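Local coordinates for phosphatidylglycerol lysyltransferase C-terminal domain-containing protein (Bacteroides thetaiotaomicron, PDB 2HQY), which is of unknown function but binds coenzyme A and belongs to a family related to phosphatidylglycerol lysyltransferases, which suggests an acyl- or aminoacyl-transfer role, at residues K5-A10 and S36-Y41; T43-I48 and L52-W57; L62-P67 and I81-K86. All blocks are in the same frame, centred on the assembly; numbering follows the deposited sequence.

From the N terminus, the chain makes three closures in series, none nested in or crossing another. Contact 1 closes first, bringing 5-10 back to 36-41 over an intervening, largely helical run. Contact 2 follows at once, folding 43-48 onto 52-57 around a tight turn. Contact 3 then sets 62-67 against helix 73-87. Strand 5-6 pairs with 44-48, that strand with 51-58, and 51-58 with 61-69, so backbone hydrogen bonds join the three contacts strand by strand. Between contacts 2 and 3, Lys55 NZ meets Asp83 OD2 at 2.8 Å; contacts 1 and 2 also reach the second subunit.

Contact 1. Residues K5-A10 and S36-Y41; sequences KDITLA and SWRFLY
Arg38, at the start of the short helix 38-41, reaches across to Ile7, joining that helix to the loop after strand 5-6, which pairs antiparallel with strand 44-48. The close-packed part of the contact is confined to these two side chains and one carbonyl. With chi1 at -174° the arginine heads away from its own backbone N, and a bend at chi3 then turns the guanidinium toward the loop. Its methylenes lie against the isoleucine's gamma branch: Ile7 CG2 comes to 3.7 Å from Arg38 CD, with CG close behind. A beta-branched apolar residue suits this place, since the CG2 methyl covers the aliphatic stem while Phe31, Leu34 and Cys35 of helix 31-36 pack on the same side chain.

Away from this patch the two segments part quickly. Thr8 touches more loosely, its CG2 standing 4.2 Å from Arg38 NH1, and at Ala10 the first segment has run out to the solvent-exposed surface.

Arginine suits this buried site: its aliphatic stem packs on Ile7 while its guanidinium offers several N-H donors. Between the subunits, NH1 forms a salt bridge with Asp6 OD2 of the second subunit, and Asp6 of this chain meets Arg38 of that subunit in return, so the contact borders the dimer interface. The second hold on the same nitrogen, within the chain, is short and fairly straight: NH1 donates to Ile7 O at 2.8 Å with an angle of 163° at the hydrogen, and the oxygen lies almost in the guanidinium plane.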
loop_
_atom_site.group_PDB
_atom_site.type_symbol
_atom_site.label_atom_id
_atom_site.label_comp_id
_atom_site.label_asym_id
_atom_site.label_seq_id
_atom_site.Cartn_x
_atom_site.Cartn_y
_atom_site.Cartn_z
ATOM N N LYS A 5 11.844 -5.192 -6.010
ATOM C CA LYS A 5 11.711 -4.237 -4.935
ATOM C C LYS A 5 10.419 -3.463 -5.039
ATOM O O LYS A 5 9.915 -3.227 -6.139
ATOM C CB LYS A 5 12.897 -3.286 -4.897
ATOM C CG LYS A 5 13.365 -2.753 -6.208
ATOM C CD LYS A 5 14.899 -2.732 -6.203
ATOM N N ASP A 6 9.902 -3.065 -3.885
ATOM C CA ASP A 6 8.696 -2.237 -3.847
ATOM C C ASP A 6 8.927 -0.938 -4.602
ATOM O O ASP A 6 9.940 -0.262 -4.423
ATOM C CB ASP A 6 8.303 -1.907 -2.406
ATOM C CG ASP A 6 8.077 -3.128 -1.568
ATOM O OD1 ASP A 6 7.846 -4.234 -2.120
ATOM O OD2 ASP A 6 8.160 -2.975 -0.329
ATOM N N ILE A 7 7.960 -0.546 -5.425
ATOM C CA ILE A 7 8.078 0.722 -6.123
ATOM C C ILE A 7 7.923 1.891 -5.126
ATOM O O ILE A 7 7.124 1.820 -4.194
ATOM C CB ILE A 7 7.052 0.829 -7.269
ATOM C CG1 ILE A 7 7.473 1.992 -8.199
ATOM C CG2 ILE A 7 5.609 0.909 -6.697
ATOM C CD1 ILE A 7 6.656 2.192 -9.465
ATOM N N THR A 8 8.716 2.942 -5.317
ATOM C CA THR A 8 8.620 4.153 -4.483
ATOM C C THR A 8 8.819 5.421 -5.302
ATOM O O THR A 8 9.363 5.377 -6.406
ATOM C CB THR A 8 9.659 4.163 -3.320
ATOM O OG1 THR A 8 10.989 4.342 -3.833
ATOM C CG2 THR A 8 9.622 2.914 -2.541
ATOM N N LEU A 9 8.430 6.564 -4.720
ATOM C CA LEU A 9 8.750 7.890 -5.290
ATOM C C LEU A 9 10.184 8.049 -5.788
ATOM O O LEU A 9 10.421 8.695 -6.810
ATOM C CB LEU A 9 8.560 8.969 -4.231
ATOM C CG LEU A 9 7.184 9.066 -3.616
ATOM C CD1 LEU A 9 7.145 10.157 -2.497
ATOM C CD2 LEU A 9 6.198 9.404 -4.741
ATOM N N ALA A 10 11.131 7.479 -5.048
ATOM C CA ALA A 10 12.556 7.647 -5.337
ATOM C C ALA A 10 12.976 6.976 -6.638
ATOM O O ALA A 10 14.054 7.231 -7.166
ATOM C CB ALA A 10 13.396 7.131 -4.156
ATOM N N SER A 36 0.817 5.230 -7.082
ATOM C CA SER A 36 -0.459 5.599 -6.445
ATOM C C SER A 36 -1.357 4.384 -6.235
ATOM O O SER A 36 -2.181 4.378 -5.321
ATOM C CB SER A 36 -1.228 6.670 -7.251
ATOM O OG SER A 36 -0.518 7.901 -7.341
ATOM N N TRP A 37 -1.201 3.366 -7.091
ATOM C CA TRP A 37 -1.975 2.117 -6.956
ATOM C C TRP A 37 -1.243 0.982 -6.232
ATOM O O TRP A 37 -1.774 -0.138 -6.099
ATOM C CB TRP A 37 -2.532 1.656 -8.328
ATOM C CG TRP A 37 -3.682 2.560 -8.786
ATOM C CD1 TRP A 37 -3.581 3.722 -9.495
ATOM C CD2 TRP A 37 -5.073 2.384 -8.493
ATOM N NE1 TRP A 37 -4.840 4.273 -9.688
ATOM C CE2 TRP A 37 -5.771 3.471 -9.083
ATOM C CE3 TRP A 37 -5.803 1.396 -7.820
ATOM C CZ2 TRP A 37 -7.165 3.605 -9.000
ATOM C CZ3 TRP A 37 -7.200 1.522 -7.746
ATOM C CH2 TRP A 37 -7.861 2.630 -8.337
ATOM N N ARG A 38 -0.023 1.264 -5.756
ATOM C CA ARG A 38 0.758 0.251 -5.036
ATOM C C ARG A 38 -0.006 -0.295 -3.801
ATOM O O ARG A 38 0.155 -1.456 -3.412
ATOM C CB ARG A 38 2.098 0.852 -4.609
ATOM C CG ARG A 38 3.094 -0.154 -3.952
ATOM C CD ARG A 38 4.256 0.608 -3.299
ATOM N NE ARG A 38 3.728 1.497 -2.267
ATOM C CZ ARG A 38 4.278 2.636 -1.874
ATOM N NH1 ARG A 38 5.439 3.044 -2.392
ATOM N NH2 ARG A 38 3.657 3.350 -0.921
ATOM N N PHE A 39 -0.822 0.561 -3.186
ATOM C CA PHE A 39 -1.561 0.187 -1.970
ATOM C C PHE A 39 -2.485 -1.003 -2.298
ATOM O O PHE A 39 -2.819 -1.766 -1.423
ATOM C CB PHE A 39 -2.409 1.353 -1.451
ATOM C CG PHE A 39 -3.699 1.509 -2.191
ATOM C CD1 PHE A 39 -4.864 0.855 -1.752
ATOM C CD2 PHE A 39 -3.741 2.232 -3.399
ATOM C CE1 PHE A 39 -6.088 0.953 -2.505
ATOM C CE2 PHE A 39 -4.945 2.307 -4.174
ATOM C CZ PHE A 39 -6.120 1.670 -3.712
ATOM N N LEU A 40 -2.899 -1.132 -3.562
ATOM C CA LEU A 40 -3.860 -2.186 -3.906
ATOM C C LEU A 40 -3.144 -3.473 -4.358
ATOM O O LEU A 40 -3.648 -4.601 -4.153
ATOM C CB LEU A 40 -4.807 -1.689 -4.999
ATOM C CG LEU A 40 -6.002 -2.605 -5.352
ATOM C CD1 LEU A 40 -6.832 -2.906 -4.084
ATOM C CD2 LEU A 40 -6.875 -1.930 -6.413
ATOM N N TYR A 41 -2.007 -3.305 -5.027
ATOM C CA TYR A 41 -1.337 -4.440 -5.716
ATOM C C TYR A 41 -0.001 -4.886 -5.138
ATOM O O TYR A 41 0.642 -5.785 -5.686
ATOM C CB TYR A 41 -1.121 -4.070 -7.185
ATOM C CG TYR A 41 -2.412 -3.725 -7.886
ATOM C CD1 TYR A 41 -3.455 -4.660 -7.958
ATOM C CD2 TYR A 41 -2.592 -2.474 -8.481
ATOM C CE1 TYR A 41 -4.665 -4.336 -8.613
ATOM C CE2 TYR A 41 -3.795 -2.142 -9.133
ATOM C CZ TYR A 41 -4.818 -3.079 -9.187
ATOM O OH TYR A 41 -6.009 -2.769 -9.830
#

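Contact 2. Residues T43-I48 and L52-W57; sequences TQFAVI and LVFKFW
An antiparallel beta hairpin, strands 44-48 and 51-58, pairs Gln44 with Lys55 and Ala46 with Val53 as hydrogen-bonded pairs. Each pair exchanges two backbone bonds, among them Gln44 N to Lys55 O and Val53 N to Ala46 O, both 2.8 Å long. The intervening non-hydrogen-bonded pair, Phe45 with Phe54, draws in to a CA-CA distance of 4.3 Å.

Phe45, Phe54 and Leu52 share one face. Phe45 CB lies 3.6 Å from Phe54 CD1, and the Phe45 ring reaches Leu52 CD1 with its own CD1 atom. Ile15 and Phe18 of helix 12-19 pack on Leu52, and Ile15 also on Phe45, so large apolar residues fit here. The hairpin stands between strand 5-6, which pairs with 44-48, and strand 61-69, which pairs with 51-58.

The opposite face starts apolar and becomes polar. Ile48 crosses Val53 at about a right angle, CG1 being 3.7 Å from CG2. Ala46 CB meets the same Val53 CG2 at 4.0 Å, a small residue suiting a place beside a branched one. Farther along, Gln44 and the fully extended Lys55 run side by side. They do not bond directly: one water gives a hydrogen to Gln44 OE1 and accepts from Lys55 NZ, 2.8 Å from each. A second water joins the same OE1 to Trp57 NE1. Gln44 NE2 hydrogen-bonds Asp6 OD1 of its own chain and Asn200 OD1 of the second subunit, whereas Lys55 NZ forms salt bridges with Glu87 and Asp83.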
loop_
_atom_site.group_PDB
_atom_site.type_symbol
_atom_site.label_atom_id
_atom_site.label_comp_id
_atom_site.label_asym_id
_atom_site.label_seq_id
_atom_site.Cartn_x
_atom_site.Cartn_y
_atom_site.Cartn_z
ATOM N N THR A 43 2.804 -3.535 -5.424
ATOM C CA THR A 43 3.580 -3.460 -6.669
ATOM C C THR A 43 5.095 -3.462 -6.449
ATOM O O THR A 43 5.608 -2.706 -5.611
ATOM C CB THR A 43 3.117 -2.220 -7.448
ATOM O OG1 THR A 43 1.686 -2.335 -7.616
ATOM C CG2 THR A 43 3.818 -2.076 -8.792
ATOM N N GLN A 44 5.782 -4.319 -7.198
ATOM C CA GLN A 44 7.255 -4.356 -7.172
ATOM C C GLN A 44 7.809 -4.231 -8.592
ATOM O O GLN A 44 7.080 -4.442 -9.568
ATOM C CB GLN A 44 7.729 -5.641 -6.473
ATOM C CG GLN A 44 7.262 -5.732 -5.050
ATOM C CD GLN A 44 7.700 -7.029 -4.350
ATOM O OE1 GLN A 44 7.851 -8.078 -4.968
ATOM N NE2 GLN A 44 7.867 -6.945 -3.019
ATOM N N PHE A 45 9.083 -3.878 -8.712
ATOM C CA PHE A 45 9.746 -3.840 -10.013
ATOM C C PHE A 45 11.175 -4.352 -9.895
ATOM O O PHE A 45 11.754 -4.437 -8.804
ATOM C CB PHE A 45 9.762 -2.428 -10.621
ATOM C CG PHE A 45 10.780 -1.508 -9.997
ATOM C CD1 PHE A 45 12.013 -1.275 -10.616
ATOM C CD2 PHE A 45 10.520 -0.911 -8.772
ATOM C CE1 PHE A 45 12.955 -0.443 -10.029
ATOM C CE2 PHE A 45 11.461 -0.068 -8.170
ATOM C CZ PHE A 45 12.681 0.171 -8.800
ATOM N N ALA A 46 11.734 -4.660 -11.052
ATOM C CA ALA A 46 13.141 -4.992 -11.164
ATOM C C ALA A 46 13.607 -4.625 -12.555
ATOM O O ALA A 46 12.821 -4.592 -13.498
ATOM C CB ALA A 46 13.372 -6.468 -10.883
ATOM N N VAL A 47 14.882 -4.272 -12.660
ATOM C CA VAL A 47 15.558 -4.338 -13.947
ATOM C C VAL A 47 16.245 -5.730 -14.035
ATOM O O VAL A 47 17.049 -6.134 -13.170
ATOM C CB VAL A 47 16.497 -3.125 -14.164
ATOM C CG1 VAL A 47 17.147 -3.170 -15.562
ATOM C CG2 VAL A 47 15.726 -1.832 -13.971
ATOM N N ILE A 48 15.885 -6.496 -15.056
ATOM C CA ILE A 48 16.606 -7.719 -15.351
ATOM C C ILE A 48 16.847 -7.862 -16.848
ATOM O O ILE A 48 15.921 -7.695 -17.659
ATOM C CB ILE A 48 15.887 -8.968 -14.819
ATOM C CG1 ILE A 48 14.415 -8.968 -15.233
ATOM C CG2 ILE A 48 16.063 -9.071 -13.288
ATOM C CD1 ILE A 48 13.749 -10.328 -15.134
ATOM N N LEU A 52 12.759 -3.514 -17.945
ATOM C CA LEU A 52 12.069 -3.092 -16.732
ATOM C C LEU A 52 10.868 -4.019 -16.585
ATOM O O LEU A 52 10.036 -4.104 -17.504
ATOM C CB LEU A 52 11.609 -1.644 -16.877
ATOM C CG LEU A 52 10.647 -1.115 -15.810
ATOM C CD1 LEU A 52 11.247 -1.244 -14.423
ATOM C CD2 LEU A 52 10.263 0.334 -16.142
ATOM N N VAL A 53 10.759 -4.694 -15.452
ATOM C CA VAL A 53 9.638 -5.628 -15.213
ATOM C C VAL A 53 8.878 -5.317 -13.920
ATOM O O VAL A 53 9.482 -4.886 -12.958
ATOM C CB VAL A 53 10.163 -7.089 -15.230
ATOM C CG1 VAL A 53 10.689 -7.444 -16.641
ATOM C CG2 VAL A 53 11.302 -7.273 -14.218
ATOM N N PHE A 54 7.556 -5.504 -13.914
ATOM C CA PHE A 54 6.715 -5.187 -12.743
ATOM C C PHE A 54 6.004 -6.468 -12.327
ATOM O O PHE A 54 5.730 -7.332 -13.177
ATOM C CB PHE A 54 5.693 -4.099 -13.052
ATOM C CG PHE A 54 6.297 -2.746 -13.326
ATOM C CD1 PHE A 54 6.650 -1.902 -12.274
ATOM C CD2 PHE A 54 6.545 -2.333 -14.634
ATOM C CE1 PHE A 54 7.227 -0.623 -12.515
ATOM C CE2 PHE A 54 7.125 -1.057 -14.896
ATOM C CZ PHE A 54 7.468 -0.207 -13.833
ATOM N N LYS A 55 5.757 -6.589 -11.019
ATOM C CA LYS A 55 5.086 -7.752 -10.407
ATOM C C LYS A 55 4.012 -7.178 -9.479
ATOM O O LYS A 55 4.315 -6.258 -8.678
ATOM C CB LYS A 55 6.116 -8.582 -9.649
ATOM C CG LYS A 55 5.610 -9.762 -8.818
ATOM C CD LYS A 55 6.824 -10.456 -8.206
ATOM C CE LYS A 55 6.479 -11.769 -7.466
ATOM N NZ LYS A 55 7.745 -12.389 -6.899
ATOM N N PHE A 56 2.782 -7.683 -9.641
ATOM C CA PHE A 56 1.553 -7.207 -8.956
ATOM C C PHE A 56 0.800 -8.386 -8.363
ATOM O O PHE A 56 0.757 -9.468 -8.962
ATOM C CB PHE A 56 0.493 -6.608 -9.927
ATOM C CG PHE A 56 0.998 -5.551 -10.820
ATOM C CD1 PHE A 56 0.936 -4.193 -10.425
ATOM C CD2 PHE A 56 1.478 -5.875 -12.078
ATOM C CE1 PHE A 56 1.410 -3.165 -11.283
ATOM C CE2 PHE A 56 1.948 -4.865 -12.941
ATOM C CZ PHE A 56 1.929 -3.521 -12.553
ATOM N N TRP A 57 0.135 -8.148 -7.243
ATOM C CA TRP A 57 -0.828 -9.099 -6.716
ATOM C C TRP A 57 -2.199 -8.437 -6.820
ATOM O O TRP A 57 -2.480 -7.465 -6.112
ATOM C CB TRP A 57 -0.514 -9.441 -5.259
ATOM C CG TRP A 57 0.749 -10.257 -5.129
ATOM C CD1 TRP A 57 2.016 -9.776 -4.932
ATOM C CD2 TRP A 57 0.865 -11.686 -5.208
ATOM N NE1 TRP A 57 2.914 -10.825 -4.858
ATOM C CE2 TRP A 57 2.241 -12.004 -5.046
ATOM C CE3 TRP A 57 -0.056 -12.728 -5.416
ATOM C CZ2 TRP A 57 2.710 -13.324 -5.051
ATOM C CZ3 TRP A 57 0.416 -14.049 -5.422
ATOM C CH2 TRP A 57 1.794 -14.326 -5.242
HETATM O O HOH W 1 8.894 -10.626 -5.126
HETATM O O HOH W 2 5.676 -9.755 -4.334
#

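Contact 3. Residues L62-P67 and I81-K86; sequences LAYMMP and IEDADK
Two first torsions bring the polar groups together: Tyr64 CG stands opposite its own carbonyl carbon, with chi1 at -60°, and Asp83 CG opposite its backbone N, with chi1 at -165°, and these turns let hydroxyl and carboxylate meet. Tyr64 OH donates to Asp83 OD2 at 2.6 Å. The acceptor lies at the ring's edge, near its plane, while the carboxylate is turned almost perpendicular to the ring. OD2 is used on its anti side, with the hydroxyl a little out of the carboxylate plane. The same oxygen receives the charged Lys55 NZ, so a neutral donor and an ammonium share it; this probably stabilises the negative charge of a buried aspartate.

Beside the hydroxyl the contact is apolar and looser. Ala84 CB sits 4.0 Å from Tyr64 CE2, and Leu62 CD2 approaches Ala84 CA at 4.1 Å. Alanine's single methyl suits a helix turn that has to come close to a tyrosine, while tyrosine is long enough to span from strand to helix and carries a polar end for the helix's acid.

Strand 62-65 and helix 81-86 run nearly antiparallel, their axes 10.1 Å apart. Helix 73-87 makes the connection from strand 61-69 to its parallel neighbour 92-96, and runs along the face bearing Leu62 and Tyr64. Phe91, in the loop leading into strand 92-96, meets the Tyr64 ring, and Trp57 of strand 51-58 packs on Leu62.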
loop_
_atom_site.group_PDB
_atom_site.type_symbol
_atom_site.label_atom_id
_atom_site.label_comp_id
_atom_site.label_asym_id
_atom_site.label_seq_id
_atom_site.Cartn_x
_atom_site.Cartn_y
_atom_site.Cartn_z
ATOM N N LEU A 62 -1.555 -13.459 -9.233
ATOM C CA LEU A 62 -0.194 -12.925 -9.420
ATOM C C LEU A 62 -0.097 -12.523 -10.876
ATOM O O LEU A 62 -0.475 -13.314 -11.761
ATOM C CB LEU A 62 0.871 -13.996 -9.136
ATOM C CG LEU A 62 2.332 -13.632 -9.492
ATOM C CD1 LEU A 62 2.859 -12.470 -8.644
ATOM C CD2 LEU A 62 3.218 -14.843 -9.337
ATOM N N ALA A 63 0.431 -11.326 -11.150
ATOM C CA ALA A 63 0.593 -10.932 -12.550
ATOM C C ALA A 63 1.854 -10.113 -12.755
ATOM O O ALA A 63 2.337 -9.469 -11.821
ATOM C CB ALA A 63 -0.612 -10.153 -13.031
ATOM N N TYR A 64 2.385 -10.174 -13.975
ATOM C CA TYR A 64 3.566 -9.387 -14.373
ATOM C C TYR A 64 3.139 -8.491 -15.525
ATOM O O TYR A 64 2.172 -8.786 -16.211
ATOM C CB TYR A 64 4.709 -10.334 -14.815
ATOM C CG TYR A 64 5.132 -11.286 -13.701
ATOM C CD1 TYR A 64 6.227 -10.994 -12.869
ATOM C CD2 TYR A 64 4.421 -12.472 -13.455
ATOM C CE1 TYR A 64 6.622 -11.878 -11.832
ATOM C CE2 TYR A 64 4.814 -13.362 -12.423
ATOM C CZ TYR A 64 5.908 -13.034 -11.623
ATOM O OH TYR A 64 6.267 -13.916 -10.624
ATOM N N MET A 65 3.823 -7.368 -15.726
ATOM C CA MET A 65 3.556 -6.559 -16.902
ATOM C C MET A 65 4.404 -7.105 -18.065
ATOM O O MET A 65 5.386 -7.797 -17.837
ATOM C CB MET A 65 3.899 -5.091 -16.573
ATOM C CG MET A 65 3.584 -4.068 -17.677
ATOM S SD MET A 65 1.820 -3.583 -17.750
ATOM C CE MET A 65 1.677 -2.632 -16.254
ATOM N N MET A 66 3.999 -6.842 -19.313
ATOM C CA MET A 66 4.871 -7.101 -20.446
ATOM C C MET A 66 6.172 -6.305 -20.196
ATOM O O MET A 66 6.103 -5.108 -19.903
ATOM C CB MET A 66 4.177 -6.670 -21.760
ATOM C CG MET A 66 4.982 -6.930 -23.059
ATOM S SD MET A 66 5.231 -8.670 -23.565
ATOM C CE MET A 66 6.065 -8.437 -25.160
ATOM N N PRO A 67 7.346 -6.976 -20.246
ATOM C CA PRO A 67 8.629 -6.295 -20.042
ATOM C C PRO A 67 8.814 -5.089 -20.953
ATOM O O PRO A 67 8.470 -5.137 -22.141
ATOM C CB PRO A 67 9.650 -7.376 -20.371
ATOM C CG PRO A 67 8.926 -8.676 -19.996
ATOM C CD PRO A 67 7.535 -8.428 -20.474
ATOM N N ILE A 81 8.875 -16.559 -15.670
ATOM C CA ILE A 81 8.163 -17.832 -15.474
ATOM C C ILE A 81 8.705 -18.567 -14.249
ATOM O O ILE A 81 7.940 -19.140 -13.454
ATOM C CB ILE A 81 8.214 -18.722 -16.760
ATOM C CG1 ILE A 81 7.423 -18.041 -17.877
ATOM C CG2 ILE A 81 7.652 -20.135 -16.475
ATOM C CD1 ILE A 81 7.803 -18.493 -19.307
ATOM N N GLU A 82 10.028 -18.544 -14.090
ATOM C CA GLU A 82 10.673 -19.170 -12.944
ATOM C C GLU A 82 10.264 -18.474 -11.660
ATOM O O GLU A 82 10.081 -19.113 -10.627
ATOM C CB GLU A 82 12.204 -19.149 -13.092
ATOM C CG GLU A 82 12.728 -20.223 -14.033
ATOM C CD GLU A 82 14.118 -19.924 -14.611
ATOM O OE1 GLU A 82 14.660 -20.813 -15.311
ATOM O OE2 GLU A 82 14.662 -18.818 -14.391
ATOM N N ASP A 83 10.094 -17.159 -11.732
ATOM C CA ASP A 83 9.631 -16.407 -10.574
ATOM C C ASP A 83 8.219 -16.842 -10.199
ATOM O O ASP A 83 7.943 -17.090 -9.019
ATOM C CB ASP A 83 9.691 -14.904 -10.838
ATOM C CG ASP A 83 9.563 -14.102 -9.571
ATOM O OD1 ASP A 83 10.507 -14.129 -8.759
ATOM O OD2 ASP A 83 8.508 -13.470 -9.368
ATOM N N ALA A 84 7.340 -16.957 -11.201
ATOM C CA ALA A 84 5.967 -17.398 -10.975
ATOM C C ALA A 84 5.962 -18.817 -10.375
ATOM O O ALA A 84 5.209 -19.091 -9.452
ATOM C CB ALA A 84 5.181 -17.351 -12.248
ATOM N N ASP A 85 6.815 -19.699 -10.896
ATOM C CA ASP A 85 6.977 -21.055 -10.319
ATOM C C ASP A 85 7.286 -21.002 -8.825
ATOM O O ASP A 85 6.668 -21.738 -8.031
ATOM C CB ASP A 85 8.086 -21.840 -11.036
ATOM C CG ASP A 85 7.741 -22.191 -12.474
ATOM O OD1 ASP A 85 6.559 -22.078 -12.882
ATOM O OD2 ASP A 85 8.670 -22.604 -13.212
ATOM N N LYS A 86 8.232 -20.141 -8.437
ATOM C CA LYS A 86 8.585 -19.959 -7.021
ATOM C C LYS A 86 7.406 -19.480 -6.181
ATOM O O LYS A 86 7.283 -19.847 -5.007
ATOM C CB LYS A 86 9.760 -18.989 -6.869
ATOM C CG LYS A 86 11.121 -19.665 -6.832
ATOM C CD LYS A 86 12.258 -18.643 -6.704
ATOM C CE LYS A 86 12.699 -18.128 -8.069
ATOM N NZ LYS A 86 14.089 -17.601 -8.067
#